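PDB 3G7U: cytosine-specific methyltransferase from Escherichia coli O157:H7 EDL933, which probably methylates cytosine in DNA at carbon 5, using S-adenosyl-L-methionine as methyl donor, as a prophage-encoded modification enzyme. Local coordinates for residues R317-P321 with R322-R326; V191-K194 with D195-G199. All coordinates share one frame; numbering follows the deposited sequence.

In the fold
Both contacts are local and sit at the N-terminal ends of helices: interaction 1 opens helix 321-328, interaction 2 the short helix 193-196. Interaction 1 is buried throughout, and R317, T320 and E323 are joined by a salt bridge and a capping box. Interaction 2 lies nearer the surface, with K194 exposed, and its threonine-aspartate pair is held by weak bonds. The two touch, their centres about 12 Å apart. NH2 of R326 probably donates to both A196 O and Y198 O, while CB of E323 packs on CD2 of L197. R326 and E323 thus join helix 321-328 to residues 196-198.

Interaction 1 of 2, residues R317-P321 with R322-R326; sequences RVITP and REAAR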
ATOM      1  N   ARG A 317     -10.172  23.381  -0.260  1.00 23.89           N
ATOM      2  CA  ARG A 317      -8.769  23.127   0.029  1.00 23.74           C
ATOM      3  C   ARG A 317      -8.373  21.760  -0.539  1.00 19.84           C
ATOM      4  O   ARG A 317      -9.247  20.918  -0.766  1.00 21.38           O
ATOM      5  CB  ARG A 317      -8.539  23.144   1.553  1.00 23.26           C
ATOM      6  CG  ARG A 317      -9.428  22.188   2.331  1.00 25.56           C
ATOM      7  CD  ARG A 317      -8.850  21.976   3.711  1.00 23.08           C
ATOM      8  NE  ARG A 317      -9.603  21.088   4.596  1.00 24.65           N
ATOM      9  CZ  ARG A 317      -9.560  19.747   4.585  1.00 29.90           C
ATOM     10  NH1 ARG A 317      -8.811  19.096   3.699  1.00 24.19           N
ATOM     11  NH2 ARG A 317     -10.241  19.054   5.495  1.00 24.36           N
ATOM     12  N   VAL A 318      -7.070  21.523  -0.730  1.00 21.51           N
ATOM     13  CA  VAL A 318      -6.611  20.167  -1.006  1.00 20.11           C
ATOM     14  C   VAL A 318      -6.812  19.315   0.238  1.00 21.32           C
ATOM     15  O   VAL A 318      -6.941  19.858   1.342  1.00 22.88           O
ATOM     16  CB  VAL A 318      -5.131  20.140  -1.422  1.00 19.12           C
ATOM     17  CG1 VAL A 318      -4.946  20.931  -2.704  1.00 27.18           C
ATOM     18  CG2 VAL A 318      -4.264  20.766  -0.348  1.00 23.31           C
ATOM     19  N   ILE A 319      -6.891  17.996   0.070  1.00 19.64           N
ATOM     20  CA  ILE A 319      -7.062  17.078   1.208  1.00 20.64           C
ATOM     21  C   ILE A 319      -5.779  17.016   2.061  1.00 21.86           C
ATOM     22  O   ILE A 319      -4.708  17.372   1.565  1.00 23.52           O
ATOM     23  CB  ILE A 319      -7.509  15.643   0.727  1.00 20.64           C
ATOM     24  CG1 ILE A 319      -6.456  15.016  -0.208  1.00 20.80           C
ATOM     25  CG2 ILE A 319      -8.963  15.727   0.087  1.00 18.79           C
ATOM     26  CD1 ILE A 319      -6.802  13.551  -0.605  1.00 23.07           C
ATOM     27  N   THR A 320      -5.888  16.528   3.297  1.00 20.89           N
ATOM     28  CA  THR A 320      -4.775  16.388   4.193  1.00 21.26           C
ATOM     29  C   THR A 320      -4.127  15.024   3.973  1.00 18.74           C
ATOM     30  O   THR A 320      -4.722  14.125   3.357  1.00 16.77           O
ATOM     31  CB  THR A 320      -5.227  16.437   5.663  1.00 22.06           C
ATOM     32  OG1 THR A 320      -6.054  15.312   5.910  1.00 20.00           O
ATOM     33  CG2 THR A 320      -6.008  17.698   5.954  1.00 22.59           C
ATOM     34  N   PRO A 321      -2.884  14.865   4.436  1.00 17.73           N
ATOM     35  CA  PRO A 321      -2.306  13.511   4.353  1.00 18.77           C
ATOM     36  C   PRO A 321      -3.179  12.439   5.009  1.00 21.56           C
ATOM     37  O   PRO A 321      -3.273  11.314   4.502  1.00 20.02           O
ATOM     38  CB  PRO A 321      -0.984  13.664   5.128  1.00 19.06           C
ATOM     39  CG  PRO A 321      -0.606  15.065   4.943  1.00 19.10           C
ATOM     40  CD  PRO A 321      -1.919  15.867   4.915  1.00 15.26           C
ATOM     41  N   ARG A 322      -3.798  12.751   6.145  1.00 19.00           N
ATOM     42  CA  ARG A 322      -4.602  11.716   6.795  1.00 17.27           C
ATOM     43  C   ARG A 322      -5.835  11.378   5.955  1.00 19.32           C
ATOM     44  O   ARG A 322      -6.225  10.224   5.864  1.00 19.51           O
ATOM     45  CB  ARG A 322      -5.015  12.114   8.220  1.00 20.13           C
ATOM     46  CG  ARG A 322      -5.921  11.105   8.982  1.00 21.21           C
ATOM     47  CD  ARG A 322      -5.348   9.686   9.093  1.00 19.04           C
ATOM     48  NE  ARG A 322      -4.117   9.652   9.867  1.00 19.32           N
ATOM     49  CZ  ARG A 322      -3.265   8.629   9.875  1.00 21.77           C
ATOM     50  NH1 ARG A 322      -3.535   7.521   9.181  1.00 20.01           N
ATOM     51  NH2 ARG A 322      -2.162   8.694  10.619  1.00 20.26           N
ATOM     52  N   GLU A 323      -6.400  12.376   5.282  1.00 20.34           N
ATOM     53  CA  GLU A 323      -7.525  12.117   4.379  1.00 24.33           C
ATOM     54  C   GLU A 323      -7.119  11.244   3.207  1.00 23.66           C
ATOM     55  O   GLU A 323      -7.844  10.309   2.860  1.00 21.81           O
ATOM     56  CB  GLU A 323      -8.137  13.439   3.886  1.00 20.68           C
ATOM     57  CG  GLU A 323      -8.911  14.145   5.032  1.00 21.53           C
ATOM     58  CD  GLU A 323      -9.269  15.619   4.770  1.00 27.56           C
ATOM     59  OE1 GLU A 323      -8.742  16.233   3.817  1.00 23.58           O
ATOM     60  OE2 GLU A 323     -10.074  16.188   5.567  1.00 24.89           O
ATOM     61  N   ALA A 324      -5.961  11.533   2.610  1.00 21.16           N
ATOM     62  CA  ALA A 324      -5.426  10.692   1.562  1.00 21.21           C
ATOM     63  C   ALA A 324      -5.181   9.256   2.040  1.00 24.84           C
ATOM     64  O   ALA A 324      -5.472   8.283   1.293  1.00 23.31           O
ATOM     65  CB  ALA A 324      -4.141  11.288   1.019  1.00 19.24           C
ATOM     66  N   ALA A 325      -4.645   9.123   3.252  1.00 19.68           N
ATOM     67  CA  ALA A 325      -4.374   7.794   3.868  1.00 19.21           C
ATOM     68  C   ALA A 325      -5.664   7.029   3.989  1.00 22.00           C
ATOM     69  O   ALA A 325      -5.722   5.832   3.670  1.00 21.06           O
ATOM     70  CB  ALA A 325      -3.747   7.939   5.239  1.00 18.94           C
ATOM     71  N   ARG A 326      -6.731   7.711   4.460  1.00 17.06           N
ATOM     72  CA  ARG A 326      -7.995   7.017   4.580  1.00 19.77           C
ATOM     73  C   ARG A 326      -8.508   6.583   3.216  1.00 19.62           C
ATOM     74  O   ARG A 326      -9.001   5.458   3.039  1.00 24.19           O
ATOM     75  CB  ARG A 326      -9.023   7.921   5.249  1.00 18.99           C
ATOM     76  CG  ARG A 326      -8.765   8.159   6.709  1.00 25.91           C
ATOM     77  CD  ARG A 326     -10.090   8.394   7.381  1.00 23.21           C
ATOM     78  NE  ARG A 326     -10.041   8.501   8.858  1.00 20.38           N
ATOM     79  CZ  ARG A 326     -11.066   8.940   9.575  1.00 22.40           C
ATOM     80  NH1 ARG A 326     -10.988   9.052  10.900  1.00 21.86           N
ATOM     81  NH2 ARG A 326     -12.180   9.294   8.937  1.00 25.21           N
TER
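E323 reaches back from the first turn of helix 321-328 to the loop before it, meeting T320 and R317 in turn. Its CB lies 3.5 Å from T320 OG1, CG comes closer still to the same hydroxyl oxygen, and CD remains beside it at 3.4 Å. With CG anti to the carbonyl carbon (chi1 -72°) and the chain extended beyond it, the carboxylate is carried back past the N-cap. There OE1 touches I319 CB and accepts from two donors: T320 N, at 2.9 Å from above the carboxylate plane, and R317 NH1, also at 2.9 Å. OE2 takes R317 NH2, again at 2.9 Å, completing an end-on salt bridge in which both oxygens use their syn lone pairs and the two planes lie 15° apart. R317 NH1 also donates to V318 O, further fixing the guanidinium. In return T320 OG1 accepts from E323 N at 3.0 Å, closing the capping box, and T320 O receives A324 N. I319 CD1 meets A324 CB at 3.9 Å, while P321 packs against helix 340-348. Buried as it is, the carboxylate has its charge matched by R317 and its rotation fixed by three bonds, which probably favours the ionised form.

Interaction 2 of 2, residues V191-K194 with D195-G199; sequences VTVK and DALYG
T192 and D195 supply the polar side-chain contact at the start of helix 193-196. D195 OD2 lies 3.0 Å from T192 OG1, at best a weak bond, and accepts a weak one from T192 N at 3.3 Å. The carboxylate folds back over the N-cap because CG of D195 stands anti to its carbonyl carbon (chi1 -59°). Backbone bonds form the turn itself: A196 N donates to T192 O at 3.0 Å, and L197 N to V193 O at the same distance. Apolar contacts flank it. V191 CG1 touches CB of D195 at 3.8 Å and lies 4.2 Å from CB of A196; both V191 and A196 also pack on F226 of helix 225-231. V193 and L197, four residues apart, lie alongside each other, CG1 of V193 3.9 Å from CD1 of L197. Y198 makes a cation-pi contact with R222. The whole is a single short helical turn with threonine at the N-cap and an aspartate three residues on that bonds weakly back to the threonine's backbone N-H, an N-capped turn packed against both helix 225-231, through F226 and Y227, and helix 321-328, through L327.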
ATOM      1  N   VAL A 191     -17.130   1.764  -0.139  1.00 33.38           N
ATOM      2  CA  VAL A 191     -16.842   2.856   0.786  1.00 28.09           C
ATOM      3  C   VAL A 191     -16.597   4.055  -0.088  1.00 30.45           C
ATOM      4  O   VAL A 191     -15.612   4.087  -0.805  1.00 29.36           O
ATOM      5  CB  VAL A 191     -15.571   2.578   1.644  1.00 31.70           C
ATOM      6  CG1 VAL A 191     -15.396   3.666   2.684  1.00 28.24           C
ATOM      7  CG2 VAL A 191     -15.714   1.263   2.356  1.00 29.97           C
ATOM      8  N   THR A 192     -17.502   5.024  -0.058  1.00 25.21           N
ATOM      9  CA  THR A 192     -17.365   6.253  -0.814  1.00 27.15           C
ATOM     10  C   THR A 192     -16.508   7.239  -0.024  1.00 27.04           C
ATOM     11  O   THR A 192     -16.216   7.009   1.165  1.00 25.86           O
ATOM     12  CB  THR A 192     -18.746   6.910  -1.037  1.00 29.11           C
ATOM     13  OG1 THR A 192     -19.364   7.094   0.239  1.00 30.03           O
ATOM     14  CG2 THR A 192     -19.640   5.985  -1.879  1.00 35.08           C
ATOM     15  N   VAL A 193     -16.139   8.325  -0.697  1.00 27.87           N
ATOM     16  CA  VAL A 193     -15.396   9.453  -0.092  1.00 29.00           C
ATOM     17  C   VAL A 193     -16.054   9.904   1.216  1.00 30.50           C
ATOM     18  O   VAL A 193     -15.408  10.002   2.259  1.00 28.45           O
ATOM     19  CB  VAL A 193     -15.291  10.634  -1.105  1.00 27.55           C
ATOM     20  CG1 VAL A 193     -14.694  11.912  -0.448  1.00 21.63           C
ATOM     21  CG2 VAL A 193     -14.491  10.210  -2.313  1.00 27.64           C
ATOM     22  N   LYS A 194     -17.365  10.124   1.182  1.00 32.91           N
ATOM     23  CA  LYS A 194     -18.084  10.627   2.336  1.00 34.05           C
ATOM     24  C   LYS A 194     -17.951   9.699   3.516  1.00 30.67           C
ATOM     25  O   LYS A 194     -17.790  10.146   4.645  1.00 33.37           O
ATOM     26  CB  LYS A 194     -19.562  10.875   1.953  1.00 38.50           C
ATOM     27  CG  LYS A 194     -20.570  11.023   3.086  1.00 51.73           C
ATOM     28  CD  LYS A 194     -21.974  11.324   2.495  1.00 48.88           C
ATOM     29  CE  LYS A 194     -22.881  12.107   3.462  1.00 62.55           C
ATOM     30  NZ  LYS A 194     -24.076  12.727   2.752  1.00 61.22           N
ATOM     31  N   ASP A 195     -18.012   8.391   3.274  1.00 32.40           N
ATOM     32  CA  ASP A 195     -17.873   7.427   4.376  1.00 30.22           C
ATOM     33  C   ASP A 195     -16.446   7.400   4.908  1.00 26.95           C
ATOM     34  O   ASP A 195     -16.231   7.242   6.111  1.00 27.22           O
ATOM     35  CB  ASP A 195     -18.193   5.998   3.915  1.00 35.96           C
ATOM     36  CG  ASP A 195     -19.609   5.842   3.357  1.00 46.56           C
ATOM     37  OD1 ASP A 195     -20.545   6.485   3.879  1.00 46.42           O
ATOM     38  OD2 ASP A 195     -19.769   5.056   2.391  1.00 51.29           O
ATOM     39  N   ALA A 196     -15.472   7.529   4.009  1.00 25.51           N
ATOM     40  CA  ALA A 196     -14.059   7.338   4.444  1.00 23.61           C
ATOM     41  C   ALA A 196     -13.615   8.522   5.284  1.00 26.16           C
ATOM     42  O   ALA A 196     -12.869   8.352   6.235  1.00 29.32           O
ATOM     43  CB  ALA A 196     -13.140   7.198   3.229  1.00 25.34           C
ATOM     44  N   LEU A 197     -14.136   9.698   4.957  1.00 26.58           N
ATOM     45  CA  LEU A 197     -13.730  10.966   5.606  1.00 25.83           C
ATOM     46  C   LEU A 197     -14.560  11.331   6.839  1.00 29.20           C
ATOM     47  O   LEU A 197     -14.294  12.351   7.478  1.00 29.27           O
ATOM     48  CB  LEU A 197     -13.751  12.103   4.597  1.00 25.75           C
ATOM     49  CG  LEU A 197     -12.827  11.912   3.402  1.00 28.68           C
ATOM     50  CD1 LEU A 197     -12.682  13.205   2.638  1.00 31.58           C
ATOM     51  CD2 LEU A 197     -11.460  11.399   3.853  1.00 25.44           C
ATOM     52  N   TYR A 198     -15.503  10.455   7.216  1.00 29.41           N
ATOM     53  CA  TYR A 198     -16.404  10.676   8.353  1.00 30.06           C
ATOM     54  C   TYR A 198     -15.644  11.001   9.619  1.00 29.40           C
ATOM     55  O   TYR A 198     -14.724  10.245  10.012  1.00 30.20           O
ATOM     56  CB  TYR A 198     -17.278   9.437   8.652  1.00 34.19           C
ATOM     57  CG  TYR A 198     -17.946   9.542  10.019  1.00 33.17           C
ATOM     58  CD1 TYR A 198     -19.100  10.305  10.173  1.00 34.77           C
ATOM     59  CD2 TYR A 198     -17.387   8.949  11.160  1.00 32.47           C
ATOM     60  CE1 TYR A 198     -19.706  10.448  11.410  1.00 31.26           C
ATOM     61  CE2 TYR A 198     -17.969   9.109  12.410  1.00 37.02           C
ATOM     62  CZ  TYR A 198     -19.138   9.865  12.506  1.00 37.91           C
ATOM     63  OH  TYR A 198     -19.758  10.041  13.703  1.00 44.02           O
ATOM     64  N   GLY A 199     -16.053  12.081  10.292  1.00 23.27           N
ATOM     65  CA  GLY A 199     -15.624  12.329  11.691  1.00 25.72           C
ATOM     66  C   GLY A 199     -14.284  13.032  11.866  1.00 24.66           C
ATOM     67  O   GLY A 199     -13.851  13.302  12.988  1.00 23.38           O
TER